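Local coordinates for enterobactin synthetase component F-related protein (Vibrio cholerae serotype O1, PDB 4OXI) that probably activates glycine with ATP as a glycyl-adenylate, serving a lipopolysaccharide modification pathway that gives resistance to antimicrobial peptides, at residues Val309-Glu314 with Cys336-Leu341. Sequence-based numbering, arbitrary orientation.
Sequences VPTVIE and CGQALL. With GAP (glycyl-adenosine-5'-phosphate), chain B.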
ATOM      1  N   VAL A 309       6.855   6.864  -0.333  1.00 20.20           N
ATOM      2  CA  VAL A 309       8.048   6.380  -1.020  1.00 21.68           C
ATOM      3  C   VAL A 309       9.057   7.530  -1.017  1.00 24.47           C
ATOM      4  O   VAL A 309       8.670   8.698  -0.899  1.00 23.46           O
ATOM      5  CB  VAL A 309       7.744   5.938  -2.473  1.00 22.42           C
ATOM      6  CG1 VAL A 309       6.921   4.658  -2.481  1.00 21.38           C
ATOM      7  CG2 VAL A 309       7.010   7.054  -3.249  1.00 18.77           C
ATOM      8  N   PRO A 310      10.354   7.212  -1.113  1.00 21.43           N
ATOM      9  CA  PRO A 310      11.370   8.267  -1.031  1.00 25.20           C
ATOM     10  C   PRO A 310      11.497   9.116  -2.310  1.00 29.84           C
ATOM     11  O   PRO A 310      12.243  10.093  -2.318  1.00 27.61           O
ATOM     12  CB  PRO A 310      12.662   7.483  -0.777  1.00 23.32           C
ATOM     13  CG  PRO A 310      12.392   6.111  -1.317  1.00 22.42           C
ATOM     14  CD  PRO A 310      10.945   5.865  -1.020  1.00 21.91           C
ATOM     15  N   THR A 311      10.776   8.748  -3.364  1.00 27.20           N
ATOM     16  CA  THR A 311      10.682   9.561  -4.575  1.00 28.61           C
ATOM     17  C   THR A 311      10.224  10.957  -4.207  1.00 29.58           C
ATOM     18  O   THR A 311      10.613  11.949  -4.827  1.00 30.42           O
ATOM     19  CB  THR A 311       9.654   8.956  -5.560  1.00 32.85           C
ATOM     20  OG1 THR A 311      10.147   7.706  -6.047  1.00 39.92           O
ATOM     21  CG2 THR A 311       9.440   9.865  -6.746  1.00 39.05           C
ATOM     22  N   VAL A 312       9.384  11.032  -3.186  1.00 26.68           N
ATOM     23  CA  VAL A 312       8.851  12.311  -2.751  1.00 26.41           C
ATOM     24  C   VAL A 312       9.963  13.317  -2.425  1.00 30.75           C
ATOM     25  O   VAL A 312       9.821  14.511  -2.690  1.00 28.52           O
ATOM     26  CB  VAL A 312       7.877  12.100  -1.585  1.00 29.26           C
ATOM     27  CG1 VAL A 312       7.769  13.339  -0.711  1.00 28.16           C
ATOM     28  CG2 VAL A 312       6.509  11.690  -2.138  1.00 23.81           C
ATOM     29  N   ILE A 313      11.083  12.826  -1.893  1.00 28.83           N
ATOM     30  CA  ILE A 313      12.205  13.698  -1.544  1.00 31.28           C
ATOM     31  C   ILE A 313      12.843  14.280  -2.795  1.00 35.07           C
ATOM     32  O   ILE A 313      13.176  15.463  -2.837  1.00 32.65           O
ATOM     33  CB  ILE A 313      13.294  12.955  -0.759  1.00 26.83           C
ATOM     34  CG1 ILE A 313      12.699  12.287   0.487  1.00 26.25           C
ATOM     35  CG2 ILE A 313      14.428  13.917  -0.383  1.00 26.10           C
ATOM     36  CD1 ILE A 313      13.647  11.260   1.144  1.00 25.26           C
ATOM     37  N   GLU A 314      13.013  13.446  -3.817  1.00 35.44           N
ATOM     38  CA  GLU A 314      13.618  13.905  -5.061  1.00 39.73           C
ATOM     39  C   GLU A 314      12.756  14.968  -5.705  1.00 39.97           C
ATOM     40  O   GLU A 314      13.252  15.997  -6.171  1.00 43.71           O
ATOM     41  CB  GLU A 314      13.802  12.744  -6.027  1.00 38.57           C
ATOM     42  CG  GLU A 314      15.006  11.897  -5.710  1.00 47.34           C
ATOM     43  CD  GLU A 314      15.420  11.047  -6.891  1.00 50.91           C
ATOM     44  OE1 GLU A 314      16.643  10.924  -7.143  1.00 55.95           O
ATOM     45  OE2 GLU A 314      14.517  10.512  -7.567  1.00 50.40           O
ATOM     46  N   CYS A 336       9.305   4.360   2.782  1.00 19.95           N
ATOM     47  CA  CYS A 336       9.230   2.926   2.543  1.00 19.93           C
ATOM     48  C   CYS A 336       9.058   2.686   1.068  1.00 23.55           C
ATOM     49  O   CYS A 336       8.473   3.522   0.362  1.00 25.22           O
ATOM     50  CB  CYS A 336       8.022   2.321   3.265  1.00 23.01           C
ATOM     51  SG  CYS A 336       7.954   0.490   3.206  1.00 28.77           S
ATOM     52  N   GLY A 337       9.559   1.553   0.589  1.00 22.91           N
ATOM     53  CA  GLY A 337       9.221   1.121  -0.753  1.00 26.79           C
ATOM     54  C   GLY A 337      10.363   1.003  -1.739  1.00 26.56           C
ATOM     55  O   GLY A 337      10.295   0.170  -2.648  1.00 25.88           O
ATOM     56  N   GLN A 338      11.382   1.847  -1.577  1.00 27.90           N
ATOM     57  CA  GLN A 338      12.544   1.871  -2.462  1.00 26.74           C
ATOM     58  C   GLN A 338      13.775   2.182  -1.636  1.00 29.47           C
ATOM     59  O   GLN A 338      13.660   2.724  -0.529  1.00 28.04           O
ATOM     60  CB  GLN A 338      12.417   2.985  -3.503  1.00 28.97           C
ATOM     61  CG  GLN A 338      11.047   3.155  -4.066  1.00 35.56           C
ATOM     62  CD  GLN A 338      10.965   4.303  -5.041  1.00 39.21           C
ATOM     63  OE1 GLN A 338      10.361   5.342  -4.746  1.00 35.31           O
ATOM     64  NE2 GLN A 338      11.571   4.125  -6.218  1.00 36.06           N
ATOM     65  N   ALA A 339      14.947   1.875  -2.187  1.00 28.70           N
ATOM     66  CA  ALA A 339      16.218   2.182  -1.529  1.00 33.90           C
ATOM     67  C   ALA A 339      16.295   3.654  -1.153  1.00 34.93           C
ATOM     68  O   ALA A 339      16.089   4.536  -1.998  1.00 33.83           O
ATOM     69  CB  ALA A 339      17.397   1.796  -2.414  1.00 31.49           C
ATOM     70  N   LEU A 340      16.543   3.916   0.129  1.00 31.76           N
ATOM     71  CA  LEU A 340      16.673   5.288   0.613  1.00 33.37           C
ATOM     72  C   LEU A 340      18.139   5.678   0.521  1.00 34.65           C
ATOM     73  O   LEU A 340      18.994   5.055   1.152  1.00 35.68           O
ATOM     74  CB  LEU A 340      16.183   5.392   2.061  1.00 27.38           C
ATOM     75  CG  LEU A 340      16.237   6.764   2.724  1.00 30.74           C
ATOM     76  CD1 LEU A 340      15.428   7.768   1.918  1.00 32.35           C
ATOM     77  CD2 LEU A 340      15.717   6.692   4.150  1.00 28.36           C
ATOM     78  N   LEU A 341      18.449   6.682  -0.287  1.00 37.30           N
ATOM     79  CA  LEU A 341      19.839   7.101  -0.412  1.00 39.23           C
ATOM     80  C   LEU A 341      20.232   8.062   0.699  1.00 36.39           C
ATOM     81  O   LEU A 341      19.426   8.896   1.119  1.00 37.27           O
ATOM     82  CB  LEU A 341      20.103   7.712  -1.781  1.00 40.21           C
ATOM     83  CG  LEU A 341      20.395   6.597  -2.778  1.00 44.62           C
ATOM     84  CD1 LEU A 341      20.705   7.142  -4.134  1.00 47.37           C
ATOM     85  CD2 LEU A 341      21.569   5.794  -2.274  1.00 47.47           C
TER
HETATM   86  N   GAP B 601       4.696  -2.355   1.962  1.00 26.37           N
HETATM   87  CA  GAP B 601       5.623  -1.294   1.469  1.00 32.47           C
HETATM   88  C   GAP B 601       5.948  -1.620   0.024  1.00 40.11           C
HETATM   89  O   GAP B 601       6.660  -0.914  -0.666  1.00 44.62           O
HETATM   90  PA  GAP B 601       5.489  -3.404  -2.016  1.00 30.14           P
HETATM   91  O1A GAP B 601       5.007  -4.828  -1.883  1.00 28.01           O
HETATM   92  O2A GAP B 601       4.824  -2.449  -2.994  1.00 34.80           O
HETATM   93  O3A GAP B 601       5.377  -2.838  -0.521  1.00 30.94           O
HETATM   94  C5' GAP B 601       7.864  -4.443  -1.624  1.00 27.31           C
HETATM   95  O5' GAP B 601       7.064  -3.491  -2.326  1.00 32.16           O
HETATM   96  C4' GAP B 601       9.285  -4.366  -2.144  1.00 26.73           C
HETATM   97  O4' GAP B 601       9.723  -3.005  -2.129  1.00 30.58           O
HETATM   98  C3' GAP B 601      10.286  -5.069  -1.254  1.00 27.56           C
HETATM   99  O3' GAP B 601      10.336  -6.467  -1.539  1.00 26.99           O
HETATM  100  C2' GAP B 601      11.575  -4.340  -1.589  1.00 28.06           C
HETATM  101  O2' GAP B 601      12.076  -4.774  -2.844  1.00 23.13           O
HETATM  102  C1' GAP B 601      11.124  -2.930  -1.871  1.00 26.93           C
HETATM  103  N9  GAP B 601      11.340  -2.098  -0.666  1.00 26.75           N
HETATM  104  C8  GAP B 601      10.408  -1.800   0.259  1.00 24.07           C
HETATM  105  N7  GAP B 601      10.919  -1.002   1.229  1.00 23.89           N
HETATM  106  C5  GAP B 601      12.219  -0.791   0.927  1.00 24.59           C
HETATM  107  C6  GAP B 601      13.342  -0.054   1.544  1.00 23.82           C
HETATM  108  N6  GAP B 601      13.163   0.655   2.691  1.00 23.60           N
HETATM  109  N1  GAP B 601      14.537  -0.099   0.909  1.00 28.61           N
HETATM  110  C2  GAP B 601      14.721  -0.790  -0.239  1.00 28.26           C
HETATM  111  N3  GAP B 601      13.738  -1.482  -0.848  1.00 26.95           N
HETATM  112  C4  GAP B 601      12.489  -1.514  -0.324  1.00 23.82           C
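T311 and Q338 meet through a single hydrogen bond that ties T311 to the loop 336-341, whose residues line the glycyl-adenylate pocket. The hydroxyl of T311 gives its proton to the amide oxygen of Q338, with OG1 and OE1 2.7 Å apart. OG1 approaches in the plane of the Q338 side-chain carbonyl, on a lone pair of OE1, at a C=O...donor angle of 131°. The glutamine arrives stretched out: beyond CG the chain is extended (chi2 178°), carrying the amide past the P310 ring to the threonine. On the way its CB lies 3.8 Å from P310 CG. OE1 also rests 3.5 Å from V309 CB, with P310 CD close by, so the amide oxygen has apolar carbons beside it as well as the hydroxyl that grips it.

P310 fills the middle of the interface. Its CG faces the backbone O of Q338, whereas CB lies 3.9 Å from CD1 of L340. That same methyl meets CD1 of I313, the two side chains crossing at about a right angle; L340 brings it there with CG anti to the backbone N (chi1 -180°). At V309 and C336, V309 CA makes a CH...O contact with the carbonyl O of C336 (3.2 Å).

The loop also serves glycyl-adenosine-5'-phosphate. The C336 side chain sets off away from segment 309-314, and its SG lies 3.4 Å from the glycyl CA, while G337 N is 3.0 Å from adenine N7. Q338 contributes its backbone to the adenine pocket, O lying 3.3 Å from adenine N1, while its side chain is tied to T311.

In the AMP-binding fold, the contact joins the turn from strand 305-308 into helix 311-318 to the loop that follows its parallel neighbour, strand 332-336, and leads into helix 342-352. Y508 packs on P310 and Q338, while L344 and W348 of helix 342-352 touch I313.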